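Local coordinates for putative iron binding protein (Bordetella pertussis Tohama I, PDB 1Y9U) that binds ferric iron through tyrosine side chains and probably serves as a periplasmic solute-binding protein for iron uptake, at residues Y122-A126 / W163-V167; A146-A150 / T235-I239; A149-H154 / L300-I305; K221-P225 / F292-K296. All blocks are in the same frame, centred on the assembly; numbering follows the deposited sequence.

Contact 1: residues Y122-A126 / W163-V167; sequences YGDLA and WLRGV
The 3-10 turn 122-126 lies against helix 157-170 most closely where Ala126 meets Gly166, their CA atoms 4.4 Å apart. Gly166 has no side chain to hold the turn off, and Ala126 CA comes right down on the helix backbone there. One turn earlier on the helix, Trp163 spans the contact. Its CG stands anti to the backbone N (chi1 -176°), which swings the indole out over the start of the turn and brings NE1 to 2.8 Å from Tyr122 O. The bond is somewhat bent, 142° at the hydrogen, and NE1 sits well above the carbonyl plane. Tyr122 O also takes the turn's own bond from Leu125 N, which arrives from the opposite face of that plane. Alongside the NE1 bond, Gly123 CA comes within 3.6 Å of NE1, and the methyl of Ala126 reaches Trp163 CD1 at 3.8 Å.

Leu125 meets both helix residues: its CD2 touches Trp163 CZ2 and also Val167 CG2, both at 4.0 Å. Val167 in turn lays CG2 over the centre of the indole face, so the leucine packs against a ring already backed by its own helix. Leu195 of strand 193-197 touches both Leu125 and Trp163, and the Tyr122 hydroxyl turns elsewhere, to Arg107 O and His236 N.

Chemically, a buried indole N-H and a carbonyl at the start of the turn satisfy each other, while the apolar atoms around them fix the rotation of the ring. The turn in the loop after strand 100-112 is thereby held to helix 157-170.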
loop_
_atom_site.group_PDB
_atom_site.type_symbol
_atom_site.label_atom_id
_atom_site.label_comp_id
_atom_site.label_asym_id
_atom_site.label_seq_id
_atom_site.Cartn_x
_atom_site.Cartn_y
_atom_site.Cartn_z
ATOM N N TYR A 122 16.600 -5.615 0.178
ATOM C CA TYR A 122 15.785 -6.403 1.108
ATOM C C TYR A 122 16.527 -7.618 1.642
ATOM O O TYR A 122 16.461 -7.925 2.811
ATOM C CB TYR A 122 14.453 -6.833 0.490
ATOM C CG TYR A 122 13.502 -5.686 0.268
ATOM C CD1 TYR A 122 13.263 -5.174 -1.006
ATOM C CD2 TYR A 122 12.835 -5.124 1.340
ATOM C CE1 TYR A 122 12.393 -4.101 -1.213
ATOM C CE2 TYR A 122 11.972 -4.063 1.160
ATOM C CZ TYR A 122 11.757 -3.538 -0.114
ATOM O OH TYR A 122 10.889 -2.489 -0.314
ATOM N N GLY A 123 17.284 -8.260 0.774
ATOM C CA GLY A 123 18.073 -9.413 1.164
ATOM C C GLY A 123 19.030 -9.156 2.316
ATOM O O GLY A 123 19.363 -10.081 3.054
ATOM N N ASP A 124 19.504 -7.921 2.469
ATOM C CA ASP A 124 20.452 -7.589 3.528
ATOM C C ASP A 124 19.902 -7.814 4.926
ATOM O O ASP A 124 20.668 -7.921 5.876
ATOM C CB ASP A 124 20.930 -6.128 3.409
ATOM C CG ASP A 124 21.614 -5.824 2.093
ATOM O OD1 ASP A 124 22.112 -6.765 1.410
ATOM O OD2 ASP A 124 21.687 -4.652 1.673
ATOM N N LEU A 125 18.575 -7.853 5.077
ATOM C CA LEU A 125 17.987 -7.998 6.395
ATOM C C LEU A 125 18.317 -9.356 7.040
ATOM O O LEU A 125 18.250 -9.509 8.251
ATOM C CB LEU A 125 16.473 -7.791 6.302
ATOM C CG LEU A 125 15.755 -7.504 7.626
ATOM C CD1 LEU A 125 16.203 -6.196 8.256
ATOM C CD2 LEU A 125 14.259 -7.493 7.377
ATOM N N ALA A 126 18.654 -10.338 6.209
ATOM C CA ALA A 126 19.049 -11.682 6.669
ATOM C C ALA A 126 20.551 -11.783 7.002
ATOM O O ALA A 126 20.997 -12.834 7.440
ATOM C CB ALA A 126 18.685 -12.708 5.618
ATOM N N TRP A 163 15.944 -16.327 3.159
ATOM C CA TRP A 163 15.776 -14.975 3.688
ATOM C C TRP A 163 14.895 -14.975 4.923
ATOM O O TRP A 163 15.253 -14.398 5.938
ATOM C CB TRP A 163 15.188 -14.075 2.612
ATOM C CG TRP A 163 15.064 -12.639 3.018
ATOM C CD1 TRP A 163 16.063 -11.738 3.057
ATOM C CD2 TRP A 163 13.884 -11.964 3.473
ATOM N NE1 TRP A 163 15.596 -10.522 3.490
ATOM C CE2 TRP A 163 14.250 -10.629 3.736
ATOM C CE3 TRP A 163 12.550 -12.347 3.643
ATOM C CZ2 TRP A 163 13.330 -9.670 4.169
ATOM C CZ3 TRP A 163 11.639 -11.398 4.091
ATOM C CH2 TRP A 163 12.039 -10.076 4.337
ATOM N N LEU A 164 13.742 -15.622 4.846
ATOM C CA LEU A 164 12.833 -15.689 5.985
ATOM C C LEU A 164 13.489 -16.289 7.219
ATOM O O LEU A 164 13.328 -15.776 8.324
ATOM C CB LEU A 164 11.559 -16.463 5.639
ATOM C CG LEU A 164 10.564 -15.702 4.755
ATOM C CD1 LEU A 164 9.543 -16.663 4.188
ATOM C CD2 LEU A 164 9.906 -14.555 5.554
ATOM N N ARG A 165 14.222 -17.388 7.042
ATOM C CA ARG A 165 14.890 -18.030 8.172
ATOM C C ARG A 165 15.979 -17.110 8.773
ATOM O O ARG A 165 16.115 -17.032 9.985
ATOM C CB ARG A 165 15.505 -19.353 7.752
ATOM C CG ARG A 165 14.526 -20.446 7.495
ATOM C CD ARG A 165 15.234 -21.795 7.238
ATOM N NE ARG A 165 14.312 -22.757 6.675
ATOM C CZ ARG A 165 13.398 -23.402 7.378
ATOM N NH1 ARG A 165 13.306 -23.254 8.692
ATOM N NH2 ARG A 165 12.556 -24.230 6.779
ATOM N N GLY A 166 16.702 -16.384 7.932
ATOM C CA GLY A 166 17.749 -15.496 8.394
ATOM C C GLY A 166 17.170 -14.284 9.123
ATOM O O GLY A 166 17.705 -13.829 10.117
ATOM N N VAL A 167 16.065 -13.745 8.601
ATOM C CA VAL A 167 15.401 -12.619 9.246
ATOM C C VAL A 167 14.814 -13.045 10.584
ATOM O O VAL A 167 15.028 -12.376 11.613
ATOM C CB VAL A 167 14.324 -12.017 8.343
ATOM C CG1 VAL A 167 13.461 -10.975 9.089
ATOM C CG2 VAL A 167 14.961 -11.376 7.139
#

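Contact 2: residues A146-A150 / T235-I239; sequences ALVAA and THVNI
The main contact is a CH-pi interaction between Leu147, on helix 142-155, and the imidazole of His236, near the start of strand 237-245. Leu147 CA lies 3.8 Å from the ring centroid and 16° off its normal, offset toward the rim, so the helix backbone itself rides on the face of the ring. His236 CG stands anti to the backbone N (chi1 177°), which lays the imidazole against the helix, one face under Leu147 CA.

Apolar contacts flank this CH-pi contact. Leu147 CD1 reaches back over the base of the histidine, 3.7 Å from His236 CB, and the two side chains cross at a slant. The methyls of Ala146 and Ala150, one helical turn apart, also meet the ring, whose far end lies beside the backbone of Ala146. Small residues at these positions let the imidazole settle close to the helix.

Among the polar groups, Asn238 brings its amide toward the helix, with ND2 3.8 Å from Ala146 CB. Its other amide atom is engaged: OD1 accepts from Ile239 N at 2.8 Å, a bond of 148° at the hydrogen, and from Ile64 N as well.

All the touching residues are buried, and Ile305 of helix 303-318 covers both Ala146 and His236. The contact seats a flat ring on a helix, next to an amide whose oxygen is held by two backbone N-H groups; the side chain of Asn238 is about 6 Å from that of Tyr143, an iron ligand in another model of this protein.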
loop_
_atom_site.group_PDB
_atom_site.type_symbol
_atom_site.label_atom_id
_atom_site.label_comp_id
_atom_site.label_asym_id
_atom_site.label_seq_id
_atom_site.Cartn_x
_atom_site.Cartn_y
_atom_site.Cartn_z
ATOM N N ALA A 146 2.775 -9.748 1.307
ATOM C CA ALA A 146 2.944 -9.151 -0.009
ATOM C C ALA A 146 4.424 -9.005 -0.377
ATOM O O ALA A 146 4.803 -9.223 -1.520
ATOM C CB ALA A 146 2.252 -7.805 -0.074
ATOM N N LEU A 147 5.264 -8.608 0.588
ATOM C CA LEU A 147 6.701 -8.437 0.336
ATOM C C LEU A 147 7.328 -9.798 0.020
ATOM O O LEU A 147 8.127 -9.929 -0.894
ATOM C CB LEU A 147 7.391 -7.775 1.548
ATOM C CG LEU A 147 8.922 -7.666 1.478
ATOM C CD1 LEU A 147 9.367 -6.814 0.328
ATOM C CD2 LEU A 147 9.492 -7.137 2.812
ATOM N N VAL A 148 6.947 -10.806 0.803
ATOM C CA VAL A 148 7.412 -12.187 0.586
ATOM C C VAL A 148 6.992 -12.694 -0.792
ATOM O O VAL A 148 7.776 -13.319 -1.489
ATOM C CB VAL A 148 6.941 -13.122 1.727
ATOM C CG1 VAL A 148 7.328 -14.592 1.461
ATOM C CG2 VAL A 148 7.554 -12.635 3.046
ATOM N N ALA A 149 5.765 -12.405 -1.196
ATOM C CA ALA A 149 5.276 -12.817 -2.519
ATOM C C ALA A 149 6.089 -12.175 -3.634
ATOM O O ALA A 149 6.475 -12.830 -4.602
ATOM C CB ALA A 149 3.791 -12.497 -2.671
ATOM N N ALA A 150 6.404 -10.896 -3.497
ATOM C CA ALA A 150 7.232 -10.225 -4.488
ATOM C C ALA A 150 8.635 -10.831 -4.513
ATOM O O ALA A 150 9.255 -10.969 -5.566
ATOM C CB ALA A 150 7.301 -8.734 -4.197
ATOM N N THR A 235 11.903 -0.511 -5.050
ATOM C CA THR A 235 11.289 -0.690 -3.737
ATOM C C THR A 235 9.932 -1.349 -3.871
ATOM O O THR A 235 9.175 -1.045 -4.792
ATOM C CB THR A 235 11.154 0.693 -3.080
ATOM O OG1 THR A 235 12.461 1.250 -2.855
ATOM C CG2 THR A 235 10.443 0.612 -1.724
ATOM N N HIS A 236 9.624 -2.253 -2.945
ATOM C CA HIS A 236 8.351 -2.920 -2.885
ATOM C C HIS A 236 7.238 -1.954 -2.533
ATOM O O HIS A 236 7.316 -1.242 -1.536
ATOM C CB HIS A 236 8.377 -4.019 -1.819
ATOM C CG HIS A 236 7.064 -4.713 -1.660
ATOM N ND1 HIS A 236 6.189 -4.517 -0.607
ATOM C CD2 HIS A 236 6.464 -5.597 -2.483
ATOM C CE1 HIS A 236 5.117 -5.276 -0.793
ATOM N NE2 HIS A 236 5.262 -5.934 -1.927
ATOM N N VAL A 237 6.178 -1.984 -3.330
ATOM C CA VAL A 237 4.965 -1.244 -3.035
ATOM C C VAL A 237 3.729 -2.132 -3.112
ATOM O O VAL A 237 3.602 -3.008 -3.985
ATOM C CB VAL A 237 4.767 0.005 -3.947
ATOM C CG1 VAL A 237 5.984 0.909 -3.907
ATOM C CG2 VAL A 237 4.382 -0.367 -5.388
ATOM N N ASN A 238 2.836 -1.952 -2.153
ATOM C CA ASN A 238 1.440 -2.349 -2.371
ATOM C C ASN A 238 0.683 -1.057 -2.753
ATOM O O ASN A 238 1.289 0.014 -2.912
ATOM C CB ASN A 238 0.804 -3.119 -1.180
ATOM C CG ASN A 238 -0.295 -4.124 -1.608
ATOM O OD1 ASN A 238 -0.997 -3.929 -2.580
ATOM N ND2 ASN A 238 -0.386 -5.264 -0.881
ATOM N N ILE A 239 -0.619 -1.156 -2.923
ATOM C CA ILE A 239 -1.389 -0.040 -3.440
ATOM C C ILE A 239 -2.725 0.121 -2.770
ATOM O O ILE A 239 -3.250 -0.800 -2.172
ATOM C CB ILE A 239 -1.627 -0.231 -4.964
ATOM C CG1 ILE A 239 -2.486 -1.475 -5.243
ATOM C CG2 ILE A 239 -0.317 -0.244 -5.737
ATOM C CD1 ILE A 239 -2.942 -1.576 -6.709
#

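Contact 3: residues A149-H154 / L300-I305; sequences AAMIAH and LPVAEI
Ile305, which packs beside Ala149, is tied within its own segment by a 2.9 Å bond from its N to Val302 O, the shortest polar bond inside either segment. Its carbonyl oxygen faces helix 142-155, and Ala149 CB presses within 3.4 Å of Ile305 O. The rest of the contact is a methyl-lined ridge, Ala149, Ala150 and Ala153, met by larger side chains from the beginning of helix 303-318 and the loop before it.

Leu300 does most of the filling. With CG anti to its backbone N (chi1 -173°), its two branches each meet a different methyl: CD2 touches Ala150 CB at 3.8 Å, and CD1 touches Ala153 CB at 4.0 Å. The same CD1 sits over one face of the His154 ring, toward its rim, while Leu300 CB lies 4.0 Å from His154 NE2. Ile305 adds CG1 against Ala150. The Glu304 chain, bent at chi2 (-79°), folds back to set OE2 4.1 Å from Ala153 CB.

Beyond the pair, Asn91 ND2 binds Leu300 O, Phe227 meets the His154 ring, and Tyr308 extends the packing over Ala149 and Ala153. The chemistry is almost wholly apolar, so shape carries the join: alanines on one helix permit a close approach, and the branched Leu300 packs the loop leading into helix 303-318 against them.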
loop_
_atom_site.group_PDB
_atom_site.type_symbol
_atom_site.label_atom_id
_atom_site.label_comp_id
_atom_site.label_asym_id
_atom_site.label_seq_id
_atom_site.Cartn_x
_atom_site.Cartn_y
_atom_site.Cartn_z
ATOM N N ALA A 149 5.765 -12.405 -1.196
ATOM C CA ALA A 149 5.276 -12.817 -2.519
ATOM C C ALA A 149 6.089 -12.175 -3.634
ATOM O O ALA A 149 6.475 -12.830 -4.602
ATOM C CB ALA A 149 3.791 -12.497 -2.671
ATOM N N ALA A 150 6.404 -10.896 -3.497
ATOM C CA ALA A 150 7.232 -10.225 -4.488
ATOM C C ALA A 150 8.635 -10.831 -4.513
ATOM O O ALA A 150 9.255 -10.969 -5.566
ATOM C CB ALA A 150 7.301 -8.734 -4.197
ATOM N N MET A 151 9.157 -11.195 -3.343
ATOM C CA MET A 151 10.475 -11.815 -3.271
ATOM C C MET A 151 10.486 -13.180 -3.987
ATOM O O MET A 151 11.450 -13.505 -4.659
ATOM C CB MET A 151 10.947 -11.966 -1.816
ATOM C CG MET A 151 12.417 -12.387 -1.697
ATOM S SD MET A 151 12.997 -12.390 0.018
ATOM C CE MET A 151 13.201 -10.633 0.322
ATOM N N ILE A 152 9.426 -13.964 -3.863
ATOM C CA ILE A 152 9.352 -15.236 -4.620
ATOM C C ILE A 152 9.370 -14.924 -6.112
ATOM O O ILE A 152 10.084 -15.556 -6.885
ATOM C CB ILE A 152 8.113 -16.057 -4.245
ATOM C CG1 ILE A 152 8.149 -16.445 -2.760
ATOM C CG2 ILE A 152 8.007 -17.310 -5.122
ATOM C CD1 ILE A 152 6.883 -17.024 -2.240
ATOM N N ALA A 153 8.578 -13.938 -6.530
ATOM C CA ALA A 153 8.504 -13.572 -7.941
ATOM C C ALA A 153 9.867 -13.186 -8.510
ATOM O O ALA A 153 10.212 -13.554 -9.643
ATOM C CB ALA A 153 7.523 -12.436 -8.140
ATOM N N HIS A 154 10.661 -12.467 -7.732
ATOM C CA HIS A 154 11.963 -11.996 -8.166
ATOM C C HIS A 154 13.043 -13.078 -8.074
ATOM O O HIS A 154 13.805 -13.295 -9.023
ATOM C CB HIS A 154 12.416 -10.822 -7.306
ATOM C CG HIS A 154 11.822 -9.517 -7.718
ATOM N ND1 HIS A 154 11.091 -8.712 -6.873
ATOM C CD2 HIS A 154 11.888 -8.861 -8.901
ATOM C CE1 HIS A 154 10.719 -7.626 -7.536
ATOM N NE2 HIS A 154 11.203 -7.687 -8.761
ATOM N N LEU A 300 8.143 -4.776 -11.083
ATOM C CA LEU A 300 7.283 -5.940 -10.997
ATOM C C LEU A 300 5.810 -5.536 -11.155
ATOM O O LEU A 300 5.350 -4.595 -10.496
ATOM C CB LEU A 300 7.481 -6.617 -9.632
ATOM C CG LEU A 300 6.782 -7.948 -9.434
ATOM C CD1 LEU A 300 7.534 -9.040 -10.205
ATOM C CD2 LEU A 300 6.709 -8.336 -7.966
ATOM N N PRO A 301 5.043 -6.208 -12.001
ATOM C CA PRO A 301 3.594 -6.022 -11.983
ATOM C C PRO A 301 3.047 -6.385 -10.612
ATOM O O PRO A 301 3.337 -7.464 -10.112
ATOM C CB PRO A 301 3.102 -6.984 -13.074
ATOM C CG PRO A 301 4.272 -7.165 -13.949
ATOM C CD PRO A 301 5.469 -7.152 -13.052
ATOM N N VAL A 302 2.326 -5.482 -9.958
ATOM C CA VAL A 302 1.847 -5.779 -8.612
ATOM C C VAL A 302 0.871 -6.933 -8.596
ATOM O O VAL A 302 0.673 -7.555 -7.562
ATOM C CB VAL A 302 1.251 -4.553 -7.876
ATOM C CG1 VAL A 302 2.351 -3.566 -7.545
ATOM C CG2 VAL A 302 0.113 -3.889 -8.674
ATOM N N ALA A 303 0.277 -7.268 -9.746
ATOM C CA ALA A 303 -0.557 -8.459 -9.818
ATOM C C ALA A 303 0.198 -9.739 -9.412
ATOM O O ALA A 303 -0.421 -10.664 -8.907
ATOM C CB ALA A 303 -1.179 -8.610 -11.195
ATOM N N GLU A 304 1.514 -9.755 -9.621
ATOM C CA GLU A 304 2.384 -10.865 -9.171
ATOM C C GLU A 304 2.307 -11.108 -7.664
ATOM O O GLU A 304 2.482 -12.240 -7.190
ATOM C CB GLU A 304 3.848 -10.633 -9.588
ATOM C CG GLU A 304 4.094 -10.663 -11.087
ATOM C CD GLU A 304 4.165 -12.080 -11.633
ATOM O OE1 GLU A 304 3.124 -12.589 -12.065
ATOM O OE2 GLU A 304 5.257 -12.680 -11.601
ATOM N N ILE A 305 2.076 -10.051 -6.896
ATOM C CA ILE A 305 1.942 -10.188 -5.448
ATOM C C ILE A 305 0.730 -11.067 -5.117
ATOM O O ILE A 305 0.792 -11.953 -4.267
ATOM C CB ILE A 305 1.835 -8.796 -4.780
ATOM C CG1 ILE A 305 3.156 -8.057 -4.894
ATOM C CG2 ILE A 305 1.401 -8.911 -3.329
ATOM C CD1 ILE A 305 2.995 -6.574 -4.710
#

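Contact 4: residues K221-P225 / F292-K296; sequences KVVRP and FGPLK
In this two-domain periplasmic binding protein fold, strand 220-223 pairs with the long strand 100-112, and contact 4 joins its end to the loop that follows helix 287-291. Gly293, with positive phi, turns the chain out of that helix, and its carbonyl becomes the acceptor for Arg224. NH1 of Arg224 donates to Gly293 O at 2.9 Å and 155°; the oxygen lies in the guanidinium plane, although the donor stands well above the carbonyl plane.

The flat group is also sandwiched. Phe292 CB covers one face and Leu295 CB the opposite one, while Leu295 crosses the arginine chain at about a right angle, its CD1 3.6 Å from Arg224 CD. That chain runs extended from CG to NE, which carries the guanidinium across to the loop, and NE is taken by a salt bridge to Asp106 of strand 100-112. Held at its edges and on both faces, the guanidinium has little scope to rotate.

The phenyl ring stands almost perpendicular to the guanidinium, with their planes 81° apart, and turns its edge to Arg224 NH2. One ring face receives Val222: CG2 lies 3.9 Å from the centroid in a CH-pi contact. Val201 of helix 198-206 touches both Val222 and Phe292, and the phenyl is about 7 Å from the side chain of the iron-binding Tyr199.

Two waters bridge the arginine to the loop. One, in the guanidinium plane, accepts from Arg224 NH2 and donates to Gly293 O; the second accepts from Arg224 NH1 at 3.0 Å and donates to both Phe292 O and Pro294 O.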
loop_
_atom_site.group_PDB
_atom_site.type_symbol
_atom_site.label_atom_id
_atom_site.label_comp_id
_atom_site.label_asym_id
_atom_site.label_seq_id
_atom_site.Cartn_x
_atom_site.Cartn_y
_atom_site.Cartn_z
ATOM N N LYS A 221 14.995 7.373 10.836
ATOM C CA LYS A 221 14.998 7.809 9.463
ATOM C C LYS A 221 14.537 6.646 8.586
ATOM O O LYS A 221 14.509 5.488 9.017
ATOM C CB LYS A 221 16.382 8.278 9.018
ATOM C CG LYS A 221 17.473 7.209 9.050
ATOM C CD LYS A 221 18.856 7.775 8.731
ATOM C CE LYS A 221 19.895 6.731 8.965
ATOM N NZ LYS A 221 21.264 7.272 8.727
ATOM N N VAL A 222 14.169 6.967 7.359
ATOM C CA VAL A 222 13.756 5.977 6.380
ATOM C C VAL A 222 14.883 5.711 5.385
ATOM O O VAL A 222 15.490 6.635 4.831
ATOM C CB VAL A 222 12.494 6.451 5.627
ATOM C CG1 VAL A 222 12.234 5.634 4.375
ATOM C CG2 VAL A 222 11.292 6.404 6.542
ATOM N N VAL A 223 15.138 4.432 5.155
ATOM C CA VAL A 223 15.921 3.982 4.010
ATOM C C VAL A 223 14.993 3.064 3.221
ATOM O O VAL A 223 14.433 2.126 3.784
ATOM C CB VAL A 223 17.210 3.246 4.442
ATOM C CG1 VAL A 223 17.918 2.642 3.252
ATOM C CG2 VAL A 223 18.129 4.205 5.156
ATOM N N ARG A 224 14.818 3.344 1.933
ATOM C CA ARG A 224 13.978 2.515 1.077
ATOM C C ARG A 224 14.809 1.401 0.461
ATOM O O ARG A 224 15.656 1.682 -0.400
ATOM C CB ARG A 224 13.354 3.342 -0.046
ATOM C CG ARG A 224 12.396 4.438 0.427
ATOM C CD ARG A 224 11.352 4.685 -0.589
ATOM N NE ARG A 224 10.381 5.729 -0.330
ATOM C CZ ARG A 224 10.491 6.993 -0.728
ATOM N NH1 ARG A 224 11.612 7.456 -1.249
ATOM N NH2 ARG A 224 9.474 7.832 -0.563
ATOM N N PRO A 225 14.595 0.152 0.862
ATOM C CA PRO A 225 15.342 -0.944 0.236
ATOM C C PRO A 225 14.896 -1.188 -1.185
ATOM O O PRO A 225 13.799 -0.796 -1.588
ATOM C CB PRO A 225 15.010 -2.160 1.105
ATOM C CG PRO A 225 14.381 -1.603 2.349
ATOM C CD PRO A 225 13.675 -0.354 1.895
ATOM N N PHE A 292 12.125 11.517 2.331
ATOM C CA PHE A 292 12.612 10.154 2.207
ATOM C C PHE A 292 13.533 9.974 0.988
ATOM O O PHE A 292 14.141 8.928 0.820
ATOM C CB PHE A 292 11.439 9.170 2.112
ATOM C CG PHE A 292 10.474 9.195 3.292
ATOM C CD1 PHE A 292 9.200 8.666 3.140
ATOM C CD2 PHE A 292 10.840 9.716 4.530
ATOM C CE1 PHE A 292 8.287 8.661 4.215
ATOM C CE2 PHE A 292 9.932 9.727 5.598
ATOM C CZ PHE A 292 8.662 9.195 5.436
ATOM N N GLY A 293 13.564 10.969 0.115
ATOM C CA GLY A 293 14.444 10.952 -1.044
ATOM C C GLY A 293 13.766 10.306 -2.232
ATOM O O GLY A 293 12.586 10.013 -2.195
ATOM N N PRO A 294 14.510 10.073 -3.301
ATOM C CA PRO A 294 13.919 9.567 -4.536
ATOM C C PRO A 294 13.379 8.142 -4.363
ATOM O O PRO A 294 14.023 7.290 -3.754
ATOM C CB PRO A 294 15.108 9.600 -5.510
ATOM C CG PRO A 294 16.279 9.498 -4.652
ATOM C CD PRO A 294 15.961 10.282 -3.430
ATOM N N LEU A 295 12.173 7.915 -4.862
ATOM C CA LEU A 295 11.548 6.601 -4.866
ATOM C C LEU A 295 11.751 5.935 -6.223
ATOM O O LEU A 295 11.395 6.505 -7.245
ATOM C CB LEU A 295 10.045 6.716 -4.572
ATOM C CG LEU A 295 9.210 5.431 -4.691
ATOM C CD1 LEU A 295 9.604 4.398 -3.668
ATOM C CD2 LEU A 295 7.720 5.744 -4.578
ATOM N N LYS A 296 12.338 4.751 -6.214
ATOM C CA LYS A 296 12.400 3.870 -7.369
ATOM C C LYS A 296 11.410 2.758 -7.073
ATOM O O LYS A 296 11.571 2.005 -6.116
ATOM C CB LYS A 296 13.821 3.311 -7.568
ATOM C CG LYS A 296 14.032 2.488 -8.821
ATOM C CD LYS A 296 13.756 3.257 -10.106
ATOM C CE LYS A 296 14.463 2.642 -11.329
ATOM N NZ LYS A 296 13.531 2.457 -12.498
HETATM O O HOH W 1 10.050 10.591 -1.395
HETATM O O HOH W 2 14.577 6.844 -1.055
#

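Helix 142-155 ties three of the contacts together. Contacts 2 and 3 share Ala149 and Ala150, with centres only 7 Å apart, and Ala146 CB touches Ile305 CG2 at 3.5 Å between them. Contact 1 reaches the same helix when Met151 CE packs 3.5 Å from Trp163 CD2, and it meets contact 2 in a probable hydrogen bond, Tyr122 OH to His236 N, of 2.9 Å. Contact 4 joins through Thr235, whose N lies 2.8 Å from Lys296 O. Two contacts come near the iron-binding tyrosines: the side chain of Asn238 in contact 2 is about 8 Å from that of Tyr199, and Phe292 in contact 4 is about 8 Å from Tyr200.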